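Local coordinates for Tll1590 protein (Thermosynechococcus elongatus, PDB 6LDQ) that is a glycosyltransferase-like protein of the GT-B clan, seen here as one Rossmann-like domain with helices packed around a central, mostly parallel sheet, at residues A43-D48 with Q209-L214; L36-A41 with I62-H67; E95-Y100 with Y104-I109. All blocks are in the same frame, centred on the assembly; numbering follows the deposited sequence.

Interaction 1: residues A43-D48 with Q209-L214; sequences AGWHVD and QLYRQL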
loop_
_atom_site.group_PDB
_atom_site.type_symbol
_atom_site.label_atom_id
_atom_site.label_comp_id
_atom_site.label_asym_id
_atom_site.label_seq_id
_atom_site.Cartn_x
_atom_site.Cartn_y
_atom_site.Cartn_z
ATOM N N ALA A 43 -8.803 10.213 -11.839
ATOM C CA ALA A 43 -7.808 11.185 -12.276
ATOM C C ALA A 43 -6.868 10.644 -13.349
ATOM O O ALA A 43 -5.978 11.379 -13.789
ATOM C CB ALA A 43 -6.984 11.684 -11.080
ATOM N N GLY A 44 -7.018 9.384 -13.765
ATOM C CA GLY A 44 -6.278 8.854 -14.898
ATOM C C GLY A 44 -5.242 7.799 -14.577
ATOM O O GLY A 44 -4.567 7.329 -15.503
ATOM N N TRP A 45 -5.085 7.404 -13.311
ATOM C CA TRP A 45 -4.107 6.384 -12.962
ATOM C C TRP A 45 -4.636 5.002 -13.320
ATOM O O TRP A 45 -5.834 4.721 -13.200
ATOM C CB TRP A 45 -3.758 6.436 -11.463
ATOM C CG TRP A 45 -3.042 7.710 -11.046
ATOM C CD1 TRP A 45 -3.611 8.833 -10.532
ATOM C CD2 TRP A 45 -1.642 7.985 -11.146
ATOM N NE1 TRP A 45 -2.653 9.794 -10.305
ATOM C CE2 TRP A 45 -1.436 9.296 -10.669
ATOM C CE3 TRP A 45 -0.544 7.255 -11.605
ATOM C CZ2 TRP A 45 -0.183 9.882 -10.621
ATOM C CZ3 TRP A 45 0.703 7.845 -11.568
ATOM C CH2 TRP A 45 0.876 9.143 -11.071
ATOM N N HIS A 46 -3.730 4.132 -13.758
ATOM C CA HIS A 46 -4.055 2.724 -13.975
ATOM C C HIS A 46 -3.741 1.974 -12.681
ATOM O O HIS A 46 -2.569 1.811 -12.335
ATOM C CB HIS A 46 -3.254 2.174 -15.152
ATOM C CG HIS A 46 -3.412 2.973 -16.412
ATOM N ND1 HIS A 46 -2.835 2.597 -17.606
ATOM C CD2 HIS A 46 -4.084 4.122 -16.663
ATOM C CE1 HIS A 46 -3.145 3.483 -18.539
ATOM N NE2 HIS A 46 -3.906 4.417 -17.994
ATOM N N VAL A 47 -4.778 1.531 -11.961
ATOM C CA VAL A 47 -4.657 1.088 -10.567
ATOM C C VAL A 47 -5.107 -0.363 -10.407
ATOM O O VAL A 47 -6.285 -0.677 -10.624
ATOM C CB VAL A 47 -5.488 1.960 -9.613
ATOM C CG1 VAL A 47 -5.289 1.468 -8.155
ATOM C CG2 VAL A 47 -5.189 3.445 -9.793
ATOM N N ASP A 48 -4.202 -1.212 -9.910
ATOM C CA ASP A 48 -4.497 -2.563 -9.445
ATOM C C ASP A 48 -4.354 -2.559 -7.921
ATOM O O ASP A 48 -3.268 -2.282 -7.417
ATOM C CB ASP A 48 -3.530 -3.586 -10.057
ATOM C CG ASP A 48 -3.807 -3.870 -11.564
ATOM O OD1 ASP A 48 -4.950 -3.672 -12.000
ATOM O OD2 ASP A 48 -2.876 -4.305 -12.272
ATOM N N GLN A 209 -0.143 13.833 -6.833
ATOM C CA GLN A 209 0.953 14.794 -6.885
ATOM C C GLN A 209 2.217 14.218 -6.260
ATOM O O GLN A 209 3.323 14.420 -6.774
ATOM C CB GLN A 209 0.541 16.091 -6.182
ATOM C CG GLN A 209 1.704 16.858 -5.552
ATOM C CD GLN A 209 2.539 17.559 -6.602
ATOM O OE1 GLN A 209 2.044 17.867 -7.686
ATOM N NE2 GLN A 209 3.810 17.801 -6.300
ATOM N N LEU A 210 2.077 13.495 -5.150
ATOM C CA LEU A 210 3.244 12.857 -4.556
ATOM C C LEU A 210 3.854 11.849 -5.521
ATOM O O LEU A 210 5.066 11.871 -5.779
ATOM C CB LEU A 210 2.860 12.190 -3.232
ATOM C CG LEU A 210 3.294 12.998 -2.002
ATOM C CD1 LEU A 210 4.776 12.793 -1.803
ATOM C CD2 LEU A 210 2.973 14.508 -2.139
ATOM N N TYR A 211 3.011 10.985 -6.098
ATOM C CA TYR A 211 3.484 10.024 -7.091
ATOM C C TYR A 211 4.343 10.717 -8.144
ATOM O O TYR A 211 5.488 10.325 -8.398
ATOM C CB TYR A 211 2.289 9.329 -7.757
ATOM C CG TYR A 211 1.421 8.457 -6.852
ATOM C CD1 TYR A 211 1.743 8.250 -5.505
ATOM C CD2 TYR A 211 0.278 7.843 -7.353
ATOM C CE1 TYR A 211 0.942 7.466 -4.692
ATOM C CE2 TYR A 211 -0.529 7.061 -6.564
ATOM C CZ TYR A 211 -0.189 6.865 -5.225
ATOM O OH TYR A 211 -1.006 6.081 -4.446
ATOM N N ARG A 212 3.817 11.789 -8.735
ATOM C CA ARG A 212 4.553 12.467 -9.792
ATOM C C ARG A 212 5.851 13.071 -9.270
ATOM O O ARG A 212 6.891 12.985 -9.928
ATOM C CB ARG A 212 3.653 13.520 -10.434
ATOM C CG ARG A 212 2.397 12.912 -11.052
ATOM C CD ARG A 212 1.709 13.879 -12.008
ATOM N NE ARG A 212 0.693 14.650 -11.305
ATOM C CZ ARG A 212 0.923 15.823 -10.728
ATOM N NH1 ARG A 212 -0.053 16.463 -10.098
ATOM N NH2 ARG A 212 2.139 16.353 -10.779
ATOM N N GLN A 213 5.814 13.665 -8.078
ATOM C CA GLN A 213 7.036 14.147 -7.438
ATOM C C GLN A 213 8.087 13.044 -7.341
ATOM O O GLN A 213 9.249 13.239 -7.718
ATOM C CB GLN A 213 6.712 14.673 -6.039
ATOM C CG GLN A 213 6.746 16.166 -5.878
ATOM C CD GLN A 213 6.269 16.574 -4.501
ATOM O OE1 GLN A 213 5.327 17.356 -4.361
ATOM N NE2 GLN A 213 6.897 16.018 -3.473
ATOM N N LEU A 214 7.694 11.886 -6.808
ATOM C CA LEU A 214 8.592 10.736 -6.734
ATOM C C LEU A 214 9.166 10.380 -8.102
ATOM O O LEU A 214 10.374 10.157 -8.243
ATOM C CB LEU A 214 7.848 9.532 -6.158
ATOM C CG LEU A 214 7.658 9.434 -4.648
ATOM C CD1 LEU A 214 7.445 7.978 -4.277
ATOM C CD2 LEU A 214 8.874 9.998 -3.926
#

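Interaction 2: residues L36-A41 with I62-H67; sequences LGEALA and IEHSPH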
loop_
_atom_site.group_PDB
_atom_site.type_symbol
_atom_site.label_atom_id
_atom_site.label_comp_id
_atom_site.label_asym_id
_atom_site.label_seq_id
_atom_site.Cartn_x
_atom_site.Cartn_y
_atom_site.Cartn_z
ATOM N N LEU A 36 -9.424 5.028 -2.373
ATOM C CA LEU A 36 -8.303 5.756 -2.961
ATOM C C LEU A 36 -8.091 5.369 -4.424
ATOM O O LEU A 36 -8.084 6.233 -5.309
ATOM C CB LEU A 36 -7.035 5.514 -2.141
ATOM C CG LEU A 36 -5.753 6.181 -2.640
ATOM C CD1 LEU A 36 -5.826 7.724 -2.493
ATOM C CD2 LEU A 36 -4.545 5.628 -1.928
ATOM N N GLY A 37 -7.951 4.069 -4.704
ATOM C CA GLY A 37 -7.620 3.642 -6.059
ATOM C C GLY A 37 -8.664 4.037 -7.091
ATOM O O GLY A 37 -8.326 4.381 -8.228
ATOM N N GLU A 38 -9.944 3.999 -6.709
ATOM C CA GLU A 38 -11.009 4.419 -7.618
ATOM C C GLU A 38 -10.947 5.918 -7.899
ATOM O O GLU A 38 -11.107 6.349 -9.050
ATOM C CB GLU A 38 -12.371 4.044 -7.038
ATOM C CG GLU A 38 -12.790 2.598 -7.337
ATOM C CD GLU A 38 -13.638 1.990 -6.238
ATOM O OE1 GLU A 38 -14.215 2.763 -5.444
ATOM O OE2 GLU A 38 -13.739 0.736 -6.177
ATOM N N ALA A 39 -10.723 6.734 -6.867
ATOM C CA ALA A 39 -10.552 8.162 -7.121
ATOM C C ALA A 39 -9.276 8.417 -7.912
ATOM O O ALA A 39 -9.261 9.245 -8.832
ATOM C CB ALA A 39 -10.552 8.939 -5.799
ATOM N N LEU A 40 -8.203 7.682 -7.609
ATOM C CA LEU A 40 -6.970 7.829 -8.382
ATOM C C LEU A 40 -7.215 7.554 -9.863
ATOM O O LEU A 40 -6.775 8.318 -10.730
ATOM C CB LEU A 40 -5.894 6.891 -7.844
ATOM C CG LEU A 40 -5.160 7.340 -6.578
ATOM C CD1 LEU A 40 -4.386 6.175 -5.992
ATOM C CD2 LEU A 40 -4.237 8.502 -6.901
ATOM N N ALA A 41 -7.919 6.460 -10.165
ATOM C CA ALA A 41 -8.177 6.084 -11.555
ATOM C C ALA A 41 -9.065 7.096 -12.261
ATOM O O ALA A 41 -8.887 7.343 -13.462
ATOM C CB ALA A 41 -8.809 4.702 -11.618
ATOM N N ILE A 62 -12.087 -8.055 -9.359
ATOM C CA ILE A 62 -13.293 -7.240 -9.427
ATOM C C ILE A 62 -12.935 -5.963 -10.165
ATOM O O ILE A 62 -12.202 -5.118 -9.637
ATOM C CB ILE A 62 -13.876 -6.925 -8.049
ATOM C CG1 ILE A 62 -14.257 -8.214 -7.326
ATOM C CG2 ILE A 62 -15.104 -6.027 -8.195
ATOM C CD1 ILE A 62 -15.019 -7.988 -6.051
ATOM N N GLU A 63 -13.462 -5.815 -11.374
ATOM C CA GLU A 63 -13.235 -4.618 -12.168
ATOM C C GLU A 63 -14.169 -3.497 -11.712
ATOM O O GLU A 63 -15.381 -3.696 -11.565
ATOM C CB GLU A 63 -13.434 -4.933 -13.653
ATOM C CG GLU A 63 -12.226 -5.640 -14.281
ATOM C CD GLU A 63 -12.559 -6.289 -15.614
ATOM O OE1 GLU A 63 -11.634 -6.783 -16.287
ATOM O OE2 GLU A 63 -13.751 -6.320 -15.976
ATOM N N HIS A 64 -13.593 -2.329 -11.448
ATOM C CA HIS A 64 -14.373 -1.145 -11.126
ATOM C C HIS A 64 -14.474 -0.179 -12.290
ATOM O O HIS A 64 -15.461 0.556 -12.383
ATOM C CB HIS A 64 -13.772 -0.434 -9.913
ATOM C CG HIS A 64 -13.520 -1.344 -8.751
ATOM N ND1 HIS A 64 -14.536 -1.867 -7.981
ATOM C CD2 HIS A 64 -12.367 -1.821 -8.227
ATOM C CE1 HIS A 64 -14.021 -2.626 -7.031
ATOM N NE2 HIS A 64 -12.707 -2.622 -7.163
ATOM N N SER A 65 -13.490 -0.183 -13.188
ATOM C CA SER A 65 -13.457 0.684 -14.360
ATOM C C SER A 65 -12.378 0.160 -15.303
ATOM O O SER A 65 -11.584 -0.696 -14.894
ATOM C CB SER A 65 -13.204 2.135 -13.937
ATOM O OG SER A 65 -14.246 2.594 -13.089
ATOM N N PRO A 66 -12.327 0.616 -16.579
ATOM C CA PRO A 66 -11.348 0.067 -17.533
ATOM C C PRO A 66 -9.904 0.039 -17.054
ATOM O O PRO A 66 -9.108 -0.758 -17.559
ATOM C CB PRO A 66 -11.489 0.997 -18.749
ATOM C CG PRO A 66 -12.895 1.450 -18.701
ATOM C CD PRO A 66 -13.272 1.540 -17.243
ATOM N N HIS A 67 -9.533 0.901 -16.107
ATOM C CA HIS A 67 -8.160 0.896 -15.616
ATOM C C HIS A 67 -8.094 0.787 -14.101
ATOM O O HIS A 67 -7.082 1.167 -13.514
ATOM C CB HIS A 67 -7.405 2.142 -16.085
ATOM C CG HIS A 67 -7.619 2.466 -17.530
ATOM N ND1 HIS A 67 -8.465 3.471 -17.944
ATOM C CD2 HIS A 67 -7.088 1.931 -18.654
ATOM C CE1 HIS A 67 -8.451 3.538 -19.264
ATOM N NE2 HIS A 67 -7.622 2.615 -19.721
HETATM O O HOH W 1 -7.945 5.429 -15.315
#

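Interaction 3: residues E95-Y100 with Y104-I109; sequences EAFKAY and YGYPLI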
loop_
_atom_site.group_PDB
_atom_site.type_symbol
_atom_site.label_atom_id
_atom_site.label_comp_id
_atom_site.label_asym_id
_atom_site.label_seq_id
_atom_site.Cartn_x
_atom_site.Cartn_y
_atom_site.Cartn_z
ATOM N N GLU A 95 4.336 -13.972 -2.478
ATOM C CA GLU A 95 4.458 -14.878 -3.623
ATOM C C GLU A 95 3.301 -14.708 -4.605
ATOM O O GLU A 95 3.505 -14.722 -5.828
ATOM C CB GLU A 95 4.517 -16.342 -3.139
ATOM C CG GLU A 95 3.870 -17.348 -4.127
ATOM C CD GLU A 95 3.929 -18.808 -3.664
ATOM O OE1 GLU A 95 4.126 -19.056 -2.455
ATOM O OE2 GLU A 95 3.769 -19.707 -4.513
ATOM N N ALA A 96 2.076 -14.596 -4.088
ATOM C CA ALA A 96 0.916 -14.404 -4.948
ATOM C C ALA A 96 1.002 -13.086 -5.706
ATOM O O ALA A 96 0.654 -13.014 -6.896
ATOM C CB ALA A 96 -0.357 -14.452 -4.109
ATOM N N PHE A 97 1.453 -12.024 -5.023
ATOM C CA PHE A 97 1.585 -10.723 -5.669
ATOM C C PHE A 97 2.664 -10.748 -6.741
ATOM O O PHE A 97 2.517 -10.110 -7.798
ATOM C CB PHE A 97 1.894 -9.636 -4.634
ATOM C CG PHE A 97 2.119 -8.266 -5.244
ATOM C CD1 PHE A 97 1.045 -7.436 -5.522
ATOM C CD2 PHE A 97 3.398 -7.823 -5.568
ATOM C CE1 PHE A 97 1.241 -6.178 -6.100
ATOM C CE2 PHE A 97 3.594 -6.561 -6.157
ATOM C CZ PHE A 97 2.520 -5.749 -6.407
ATOM N N LYS A 98 3.755 -11.484 -6.487
ATOM C CA LYS A 98 4.870 -11.512 -7.427
ATOM C C LYS A 98 4.473 -12.085 -8.786
ATOM O O LYS A 98 5.128 -11.763 -9.784
ATOM C CB LYS A 98 6.043 -12.293 -6.839
ATOM C CG LYS A 98 6.894 -11.464 -5.875
ATOM C CD LYS A 98 7.991 -12.292 -5.224
ATOM C CE LYS A 98 9.206 -12.450 -6.130
ATOM N NZ LYS A 98 9.097 -13.671 -6.978
ATOM N N ALA A 99 3.404 -12.890 -8.860
ATOM C CA ALA A 99 2.910 -13.323 -10.168
ATOM C C ALA A 99 2.328 -12.161 -10.969
ATOM O O ALA A 99 2.443 -12.146 -12.200
ATOM C CB ALA A 99 1.855 -14.422 -10.019
ATOM N N TYR A 100 1.688 -11.193 -10.300
ATOM C CA TYR A 100 1.199 -9.997 -10.992
ATOM C C TYR A 100 2.321 -9.011 -11.280
ATOM O O TYR A 100 2.381 -8.441 -12.380
ATOM C CB TYR A 100 0.096 -9.318 -10.175
ATOM C CG TYR A 100 -1.244 -9.991 -10.305
ATOM C CD1 TYR A 100 -1.591 -11.078 -9.489
ATOM C CD2 TYR A 100 -2.169 -9.557 -11.243
ATOM C CE1 TYR A 100 -2.817 -11.711 -9.616
ATOM C CE2 TYR A 100 -3.398 -10.189 -11.376
ATOM C CZ TYR A 100 -3.719 -11.257 -10.562
ATOM O OH TYR A 100 -4.950 -11.853 -10.712
ATOM N N TYR A 104 3.164 -7.107 -14.792
ATOM C CA TYR A 104 2.803 -5.694 -14.889
ATOM C C TYR A 104 3.943 -4.759 -14.538
ATOM O O TYR A 104 3.913 -3.592 -14.953
ATOM C CB TYR A 104 1.585 -5.396 -14.013
ATOM C CG TYR A 104 0.350 -6.069 -14.565
ATOM C CD1 TYR A 104 -0.419 -5.460 -15.546
ATOM C CD2 TYR A 104 -0.009 -7.332 -14.144
ATOM C CE1 TYR A 104 -1.533 -6.095 -16.075
ATOM C CE2 TYR A 104 -1.109 -7.970 -14.655
ATOM C CZ TYR A 104 -1.871 -7.352 -15.624
ATOM O OH TYR A 104 -2.971 -8.013 -16.111
ATOM N N GLY A 105 4.945 -5.234 -13.808
ATOM C CA GLY A 105 6.131 -4.436 -13.538
ATOM C C GLY A 105 5.886 -3.099 -12.875
ATOM O O GLY A 105 6.624 -2.145 -13.148
ATOM N N TYR A 106 4.866 -2.997 -12.018
ATOM C CA TYR A 106 4.470 -1.764 -11.326
ATOM C C TYR A 106 5.630 -0.861 -10.920
ATOM O O TYR A 106 6.404 -1.212 -10.012
ATOM C CB TYR A 106 3.650 -2.111 -10.079
ATOM C CG TYR A 106 2.475 -3.026 -10.349
ATOM C CD1 TYR A 106 1.341 -2.562 -11.001
ATOM C CD2 TYR A 106 2.511 -4.357 -9.972
ATOM C CE1 TYR A 106 0.259 -3.399 -11.259
ATOM C CE2 TYR A 106 1.438 -5.208 -10.219
ATOM C CZ TYR A 106 0.315 -4.731 -10.856
ATOM O OH TYR A 106 -0.739 -5.581 -11.109
ATOM N N PRO A 107 5.773 0.322 -11.546
ATOM C CA PRO A 107 6.835 1.257 -11.130
ATOM C C PRO A 107 6.578 1.913 -9.790
ATOM O O PRO A 107 7.494 2.518 -9.227
ATOM C CB PRO A 107 6.844 2.316 -12.254
ATOM C CG PRO A 107 5.494 2.183 -12.933
ATOM C CD PRO A 107 5.189 0.708 -12.853
ATOM N N LEU A 108 5.352 1.890 -9.309
ATOM C CA LEU A 108 5.013 2.449 -8.013
ATOM C C LEU A 108 4.128 1.438 -7.311
ATOM O O LEU A 108 3.230 0.842 -7.921
ATOM C CB LEU A 108 4.295 3.800 -8.135
ATOM C CG LEU A 108 3.899 4.606 -6.894
ATOM C CD1 LEU A 108 4.007 6.110 -7.228
ATOM C CD2 LEU A 108 2.475 4.270 -6.469
ATOM N N ILE A 109 4.414 1.217 -6.042
ATOM C CA ILE A 109 3.604 0.352 -5.204
ATOM C C ILE A 109 3.320 1.116 -3.925
ATOM O O ILE A 109 4.253 1.600 -3.282
ATOM C CB ILE A 109 4.314 -0.980 -4.896
ATOM C CG1 ILE A 109 4.675 -1.723 -6.192
ATOM C CG2 ILE A 109 3.425 -1.833 -4.022
ATOM C CD1 ILE A 109 5.100 -3.188 -5.950
#

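Interaction 1: residues A43-D48 with Q209-L214
W45 carries this contact, laying its indole against Y211 and R212 of helix 200-216. Just before it, at G44, the chain leaves helix 32-42 in a Schellman motif, with positive phi and two bonds back into the last turn. W45 follows, its side chain directed at the other segment and its ring standing across the side-chain stem (chi2 95°). Y211 meets it edge to face: the tyrosine edge points at the indole, with the two six-membered rings 5.2 Å apart between centroids and their planes 82° apart. CD2 of Y211 stands 3.8 Å above the indole plane, displaced toward the rim. CA of Y211 lies almost in its own ring plane (chi2 -3°), which turns the CD2 edge to the indole. The closest approach is W45 CH2 to Y211 CB, 3.6 Å. R212 comes in at the indole edge, near its plane, its CG 4.0 Å from W45 CZ2. L40 of helix 32-42 touches both W45 and Y211, tying the pair to the helix that precedes the tryptophan. Beyond W45 the chain passes through H46 into strand 47-52, where V47 packs on the same L40. The interface is therefore carbon against carbon, held by dispersion and the aromatic edge-to-face attraction. Y211 can be buried without stranding its hydroxyl because that group is hydrogen-bonded to H110 ND1, while R212 meets the indole with CG alone.

Interaction 2: residues L36-A41 with I62-H67
E38 sets a carboxylate oxygen squarely over the imidazole of H64: OE2 hangs 3.2 Å above the ring plane, over its centre. Although H64 ND1 is only 3.3 Å from E38 OE2, the angle is too poor for a hydrogen bond, because the oxygen comes down on the face. The two flat groups are steeply inclined, their planes 67° apart. A bend at chi2 (148°) carries the end of E38 nearer the ring than its stem suggests. On the opposite face I62 O lies 3.5 Å above the imidazole plane, nearer the rim, so two oxygens sandwich it. Both polar ends have firmer partners beside this contact: E38 OE2 forms a salt bridge with R34, and H64 NE2 is hydrogen-bonded to T70 OG1, which helps fix the turn of the ring. Farther along the helix the approach is looser, with A41 CB 4.4 Å from H67 O. There a water donates to A41 O at 2.8 Å and accepts a weak bond of 3.3 Å from H67 ND1. E38 and A41 also touch C68, the residue that H64 and S65 jointly face. That two-to-one pairing is a classic beta bulge, in the antiparallel hairpin of strands 61-63 and 68-73 that lies alongside helix 32-42 at the edge of the Rossmann-like sheet, where 61-63 is the outermost strand of this chain.

Interaction 3: residues E95-Y100 with Y104-I109
F97 throws its ring out opposite the backbone nitrogen (chi1 177°), which carries CZ toward Y106 and I109, while Y106, with CG opposite the carbonyl carbon (chi1 -53°), brings its own ring toward F97 and Y100. The contact lies in the second half of the beta-alpha-beta crossover from strand 68-73 through helix 90-104 to strand 108-112: the helix ends, G105 leaves it with positive phi, and the chain turns back into the strand. F97 CZ reaches 3.8 Å from Y106 CD2; the rings are near parallel (30°) but slid so far apart, 5.8 Å between centroids, that they barely overlap. I109 approaches F97 from the opposite direction, its CD1 3.7 Å from F97 CZ. F50 meets both F97 and Y100 edge to face, enlarging this aromatic cluster against the sheet. Y106 brings its OH to 3.9 Å from Y100 CB, a packing contact; the hydroxyl itself bonds D48. In the last helical turn Y104 N donates to Y100 O (2.9 Å). Y100 and Y104 then lie side by side, pointing the same way, CD2 of Y100 touching CE2 of Y104. The same carbonyl also touches the Y104 ring edge near its plane: Y100 O is 3.2 Å from Y104 CD2.

The three contacts share one sheet. Interactions 1 and 2, with centres about 12 Å apart, interlock: W45 N probably bonds L40 O (3.2 Å) where helix 32-42 passes into strand 47-52, and V47 N probably bonds H67 O (2.8 Å), joining 43-48 to 62-67. Interaction 3 lies about 16 Å from interaction 1, centre to centre, and is nested in its chain loop. It reaches strand 47-52 through Y106 OH to D48 OD2 (2.7 Å). L108 CD1 packs 3.5 Å from Y211 CG. Interactions 2 and 3 stay apart, about 7 Å between nearest atoms.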